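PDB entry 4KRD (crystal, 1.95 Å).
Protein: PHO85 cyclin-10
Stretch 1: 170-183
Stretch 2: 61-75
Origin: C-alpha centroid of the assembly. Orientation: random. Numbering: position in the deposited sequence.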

# COMPACT_ATOMS: atom_id res chain seq x y z
N THR B 170 6.80 18.93 6.06
CA THR B 170 6.90 18.32 4.75
C THR B 170 8.34 17.94 4.44
O THR B 170 8.61 16.85 3.93
CB THR B 170 6.34 19.25 3.66
OG1 THR B 170 4.98 19.54 3.97
CG2 THR B 170 6.43 18.59 2.27
N LYS B 171 9.26 18.83 4.73
CA LYS B 171 10.65 18.60 4.48
C LYS B 171 11.18 17.40 5.27
O LYS B 171 11.97 16.64 4.79
CB LYS B 171 11.44 19.85 4.80
CG LYS B 171 12.88 19.75 4.50
CD LYS B 171 13.64 20.96 4.91
CE LYS B 171 13.48 22.06 3.91
NZ LYS B 171 13.57 23.45 4.50
N LEU B 172 10.72 17.26 6.49
CA LEU B 172 11.12 16.15 7.35
C LEU B 172 10.52 14.80 6.92
O LEU B 172 11.22 13.79 6.92
CB LEU B 172 10.79 16.45 8.81
CG LEU B 172 11.60 17.61 9.42
CD1 LEU B 172 11.19 17.81 10.86
CD2 LEU B 172 13.12 17.37 9.28
N GLU B 173 9.23 14.78 6.56
CA GLU B 173 8.62 13.56 6.01
C GLU B 173 9.44 13.01 4.85
O GLU B 173 9.73 11.82 4.78
CB GLU B 173 7.22 13.81 5.46
CG GLU B 173 6.17 14.20 6.47
CD GLU B 173 4.83 14.50 5.79
OE1 GLU B 173 4.82 15.11 4.71
OE2 GLU B 173 3.79 14.14 6.36
N VAL B 174 9.77 13.89 3.90
CA VAL B 174 10.44 13.47 2.69
C VAL B 174 11.89 13.07 2.96
O VAL B 174 12.40 12.15 2.35
CB VAL B 174 10.39 14.56 1.61
CG1 VAL B 174 11.24 14.16 0.41
CG2 VAL B 174 8.96 14.83 1.19
N SER B 175 12.55 13.79 3.86
CA SER B 175 13.92 13.46 4.21
C SER B 175 14.03 12.04 4.78
O SER B 175 14.92 11.29 4.40
CB SER B 175 14.49 14.47 5.21
OG SER B 175 14.54 15.77 4.64
N LEU B 176 13.12 11.68 5.69
CA LEU B 176 13.19 10.36 6.29
C LEU B 176 12.83 9.33 5.21
O LEU B 176 13.50 8.31 5.06
CB LEU B 176 12.25 10.24 7.48
CG LEU B 176 12.17 8.84 8.09
CD1 LEU B 176 13.58 8.38 8.53
CD2 LEU B 176 11.19 8.80 9.24
N LEU B 177 11.79 9.62 4.45
CA LEU B 177 11.38 8.72 3.37
C LEU B 177 12.53 8.42 2.39
O LEU B 177 12.85 7.25 2.13
CB LEU B 177 10.15 9.30 2.65
CG LEU B 177 9.56 8.47 1.51
CD1 LEU B 177 9.00 7.18 2.04
CD2 LEU B 177 8.47 9.27 0.77
N ILE B 178 13.18 9.46 1.88
CA ILE B 178 14.35 9.28 1.02
C ILE B 178 15.43 8.46 1.73
O ILE B 178 16.03 7.57 1.13
CB ILE B 178 14.96 10.63 0.52
CG1 ILE B 178 13.95 11.42 -0.34
CG2 ILE B 178 16.22 10.38 -0.30
CD1 ILE B 178 13.54 10.71 -1.62
N CYS B 179 15.69 8.76 3.00
CA CYS B 179 16.74 8.05 3.75
C CYS B 179 16.49 6.55 4.00
O CYS B 179 17.44 5.79 4.14
CB CYS B 179 17.08 8.78 5.06
SG CYS B 179 17.94 10.35 4.78
N VAL B 180 15.23 6.12 4.06
CA VAL B 180 14.93 4.71 4.33
C VAL B 180 14.39 3.88 3.15
O VAL B 180 14.22 2.67 3.26
CB VAL B 180 13.94 4.52 5.51
CG1 VAL B 180 14.59 4.91 6.85
CG2 VAL B 180 12.66 5.29 5.28
N CYS B 181 14.10 4.53 2.03
CA CYS B 181 13.35 3.84 0.97
C CYS B 181 14.23 2.85 0.19
O CYS B 181 13.74 2.06 -0.60
CB CYS B 181 12.66 4.84 0.03
SG CYS B 181 13.81 5.69 -1.05
N ASN B 182 15.55 2.90 0.45
CA ASN B 182 16.47 1.88 -0.07
C ASN B 182 16.46 0.61 0.77
O ASN B 182 17.16 -0.36 0.47
CB ASN B 182 17.91 2.43 -0.15
CG ASN B 182 18.48 2.77 1.23
OD1 ASN B 182 17.75 3.21 2.13
ND2 ASN B 182 19.79 2.57 1.40
N THR B 183 15.69 0.61 1.86
CA THR B 183 15.56 -0.58 2.68
C THR B 183 14.15 -1.16 2.57
O THR B 183 13.24 -0.50 2.06
CB THR B 183 15.90 -0.30 4.17
OG1 THR B 183 14.78 0.31 4.82
CG2 THR B 183 17.12 0.61 4.29
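Stretch 2 61-75: GFNTRVEKKEYSNFY

Stretch 2 enters as an irregular loop, Gly61 to Thr64, and then winds into a helix that begins at Arg65. Gly61 has a positive phi, a conformation that favours glycine. Thr64 caps the helix: its OG1 accepts from the backbone N of Glu67 at 3.2 Å, and the same OG1 donates to Glu67 OE1 at 2.6 Å, so the first turn is tied at both backbone and side chain. At its C-terminal side, a type I turn from Ser72 to Tyr75 brings Asn73 and Phe74 against the other stretch.

The helix lies across helix 170-180 with the N-to-C directions 145° apart, antiparallel but markedly skewed (signed crossing angle -145°), and the axes approach to 8.5 Å. The register therefore runs backwards: Leu172 is opposite Asn73, Ser175 opposite Glu70, and Cys179 opposite Glu67. The backbones come closest in the middle of this series, where Ser175 CA and Glu70 CA are 4.7 Å apart. A small side chain suits such a place, since serine fills little of the narrow space between the helices.

The principal bump of stretch 2 is Glu70. Its side chain points toward stretch 1 and settles as a knob into the hollow formed by Val174, Ser175, Ile178 and Cys179. Two m rotamers bend it over, so that its methylene part packs on apolar neighbours, with CG 3.7 Å from Ile178 CG2 and CB 4.0 Å from Cys179 SG. The carboxylate lies by the polar wall of the hollow, OE1 being 3.1 Å from Ser175 OG. A water donates to Glu70 OE1 at 2.8 Å and to Lys171 O at 3.0 Å, bridging the acid to a backbone carbonyl, while OE2 is satisfied elsewhere in the structure.

One turn on, Asn73 also points toward stretch 1. Its ND2 donates to Ser175 OG at 2.9 Å, a direct hydrogen bond across the contact. Its OD1 lies 3.4 Å from Lys171 CD, where the long aliphatic stem of the lysine borders the contact.

Phe74 starts out sideways, but its ring reaches inward and fills the space beside Leu172, Ser175 and Leu176. Its CD1 is 4.0 Å from Leu172 CD2, and its CZ is 3.9 Å from Leu176 CB and 4.0 Å from Ser175 CB. A broad, flat ring suits this place, touching two leucines and the small serine between them.

Toward the other end, Cys179 is the bump of stretch 1. Its compact SG lodges against the backbone of the opposing helix, 3.7 Å from Glu67 O, and meets Tyr71 CB at 4.0 Å. It also approaches Phe62 obliquely, 4.2 Å from SG to CE1, although that ring is poorly ordered. Nearby, Ile178 CG2 meets Val66 CG1 at 4.0 Å, a pair of branched apolar side chains in which the exposed Val66 covers the buried Ile178. In all, the two stretches bury 620 Å², both sides summed.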

# COMPACT_ATOMS: atom_id res chain seq x y z
N GLY B 61 28.49 5.75 6.67
CA GLY B 61 27.58 6.75 6.14
C GLY B 61 26.77 6.32 4.94
O GLY B 61 26.61 5.13 4.66
N PHE B 62 26.26 7.31 4.21
CA PHE B 62 25.33 7.07 3.11
C PHE B 62 26.02 6.64 1.81
O PHE B 62 27.20 6.92 1.60
CB PHE B 62 24.46 8.30 2.85
CG PHE B 62 23.52 8.62 3.97
CD1 PHE B 62 22.34 7.90 4.13
CD2 PHE B 62 23.81 9.62 4.88
CE1 PHE B 62 21.47 8.18 5.17
CE2 PHE B 62 22.94 9.91 5.93
CZ PHE B 62 21.77 9.18 6.07
N ASN B 63 25.26 5.97 0.96
CA ASN B 63 25.74 5.55 -0.35
C ASN B 63 25.78 6.70 -1.36
O ASN B 63 26.46 6.60 -2.39
CB ASN B 63 24.85 4.42 -0.90
N THR B 64 25.07 7.78 -1.05
CA THR B 64 24.96 8.91 -1.97
C THR B 64 25.01 10.25 -1.25
O THR B 64 24.84 10.32 -0.03
CB THR B 64 23.65 8.85 -2.77
OG1 THR B 64 22.55 8.98 -1.87
CG2 THR B 64 23.54 7.53 -3.52
N ARG B 65 25.23 11.32 -2.02
CA ARG B 65 25.20 12.67 -1.48
C ARG B 65 23.75 13.09 -1.26
O ARG B 65 23.44 13.83 -0.31
CB ARG B 65 25.89 13.64 -2.44
N VAL B 66 22.87 12.63 -2.13
CA VAL B 66 21.43 12.85 -1.99
C VAL B 66 20.98 12.57 -0.56
O VAL B 66 20.37 13.41 0.10
CB VAL B 66 20.63 11.95 -2.94
CG1 VAL B 66 19.17 11.88 -2.51
CG2 VAL B 66 20.75 12.43 -4.39
N GLU B 67 21.29 11.37 -0.09
CA GLU B 67 20.87 10.94 1.23
C GLU B 67 21.53 11.79 2.31
O GLU B 67 20.92 12.10 3.34
CB GLU B 67 21.17 9.46 1.43
CG GLU B 67 20.40 8.54 0.48
CD GLU B 67 21.00 7.14 0.40
OE1 GLU B 67 22.08 6.98 -0.22
OE2 GLU B 67 20.38 6.20 0.95
N LYS B 68 22.77 12.18 2.08
CA LYS B 68 23.46 13.03 3.04
C LYS B 68 22.76 14.38 3.17
O LYS B 68 22.57 14.89 4.28
CB LYS B 68 24.93 13.22 2.65
CG LYS B 68 25.78 13.82 3.76
CD LYS B 68 27.16 14.21 3.25
CE LYS B 68 27.06 15.18 2.08
NZ LYS B 68 28.39 15.60 1.55
N LYS B 69 22.37 14.96 2.04
CA LYS B 69 21.67 16.24 2.04
C LYS B 69 20.31 16.15 2.72
O LYS B 69 19.96 17.00 3.52
CB LYS B 69 21.54 16.80 0.63
CG LYS B 69 20.41 17.82 0.45
CD LYS B 69 20.54 19.01 1.40
CE LYS B 69 19.19 19.71 1.56
NZ LYS B 69 19.22 20.77 2.60
N GLU B 70 19.53 15.11 2.40
CA GLU B 70 18.27 14.90 3.10
C GLU B 70 18.49 14.77 4.61
O GLU B 70 17.80 15.40 5.43
CB GLU B 70 17.56 13.64 2.56
CG GLU B 70 17.22 13.72 1.08
CD GLU B 70 16.10 14.70 0.79
OE1 GLU B 70 15.48 15.21 1.74
OE2 GLU B 70 15.83 14.97 -0.40
N TYR B 71 19.46 13.95 4.99
CA TYR B 71 19.71 13.69 6.40
C TYR B 71 20.07 14.96 7.21
O TYR B 71 19.67 15.09 8.36
CB TYR B 71 20.78 12.61 6.57
CG TYR B 71 20.89 12.17 8.00
CD1 TYR B 71 20.02 11.22 8.53
CD2 TYR B 71 21.84 12.73 8.85
CE1 TYR B 71 20.10 10.83 9.85
CE2 TYR B 71 21.94 12.35 10.17
CZ TYR B 71 21.06 11.41 10.67
OH TYR B 71 21.15 11.02 11.99
N SER B 72 20.81 15.89 6.61
CA SER B 72 21.17 17.14 7.29
C SER B 72 19.95 17.97 7.73
O SER B 72 20.05 18.82 8.61
CB SER B 72 22.09 17.99 6.41
OG SER B 72 21.42 18.41 5.24
N ASN B 73 18.80 17.72 7.12
CA ASN B 73 17.56 18.39 7.54
C ASN B 73 17.17 18.08 9.00
O ASN B 73 16.40 18.81 9.61
CB ASN B 73 16.39 18.05 6.59
CG ASN B 73 16.48 18.79 5.26
OD1 ASN B 73 16.87 19.96 5.21
ND2 ASN B 73 16.12 18.11 4.18
N PHE B 74 17.69 16.98 9.54
CA PHE B 74 17.33 16.60 10.91
C PHE B 74 18.07 17.40 11.99
O PHE B 74 17.62 17.47 13.12
CB PHE B 74 17.56 15.11 11.16
CG PHE B 74 16.68 14.22 10.32
CD1 PHE B 74 15.30 14.26 10.47
CD2 PHE B 74 17.23 13.37 9.37
CE1 PHE B 74 14.48 13.46 9.68
CE2 PHE B 74 16.41 12.57 8.57
CZ PHE B 74 15.04 12.61 8.73
N TYR B 75 19.20 17.99 11.62
CA TYR B 75 20.02 18.74 12.59
C TYR B 75 19.32 20.00 13.08
O TYR B 75 19.00 20.90 12.30
CB TYR B 75 21.38 19.10 12.00
CG TYR B 75 22.41 19.53 13.04
CD1 TYR B 75 23.27 18.61 13.62
CD2 TYR B 75 22.51 20.86 13.44
CE1 TYR B 75 24.22 19.00 14.56
CE2 TYR B 75 23.45 21.26 14.39
CZ TYR B 75 24.30 20.32 14.94
OH TYR B 75 25.23 20.71 15.88
O HOH W 1 13.30 16.99 2.16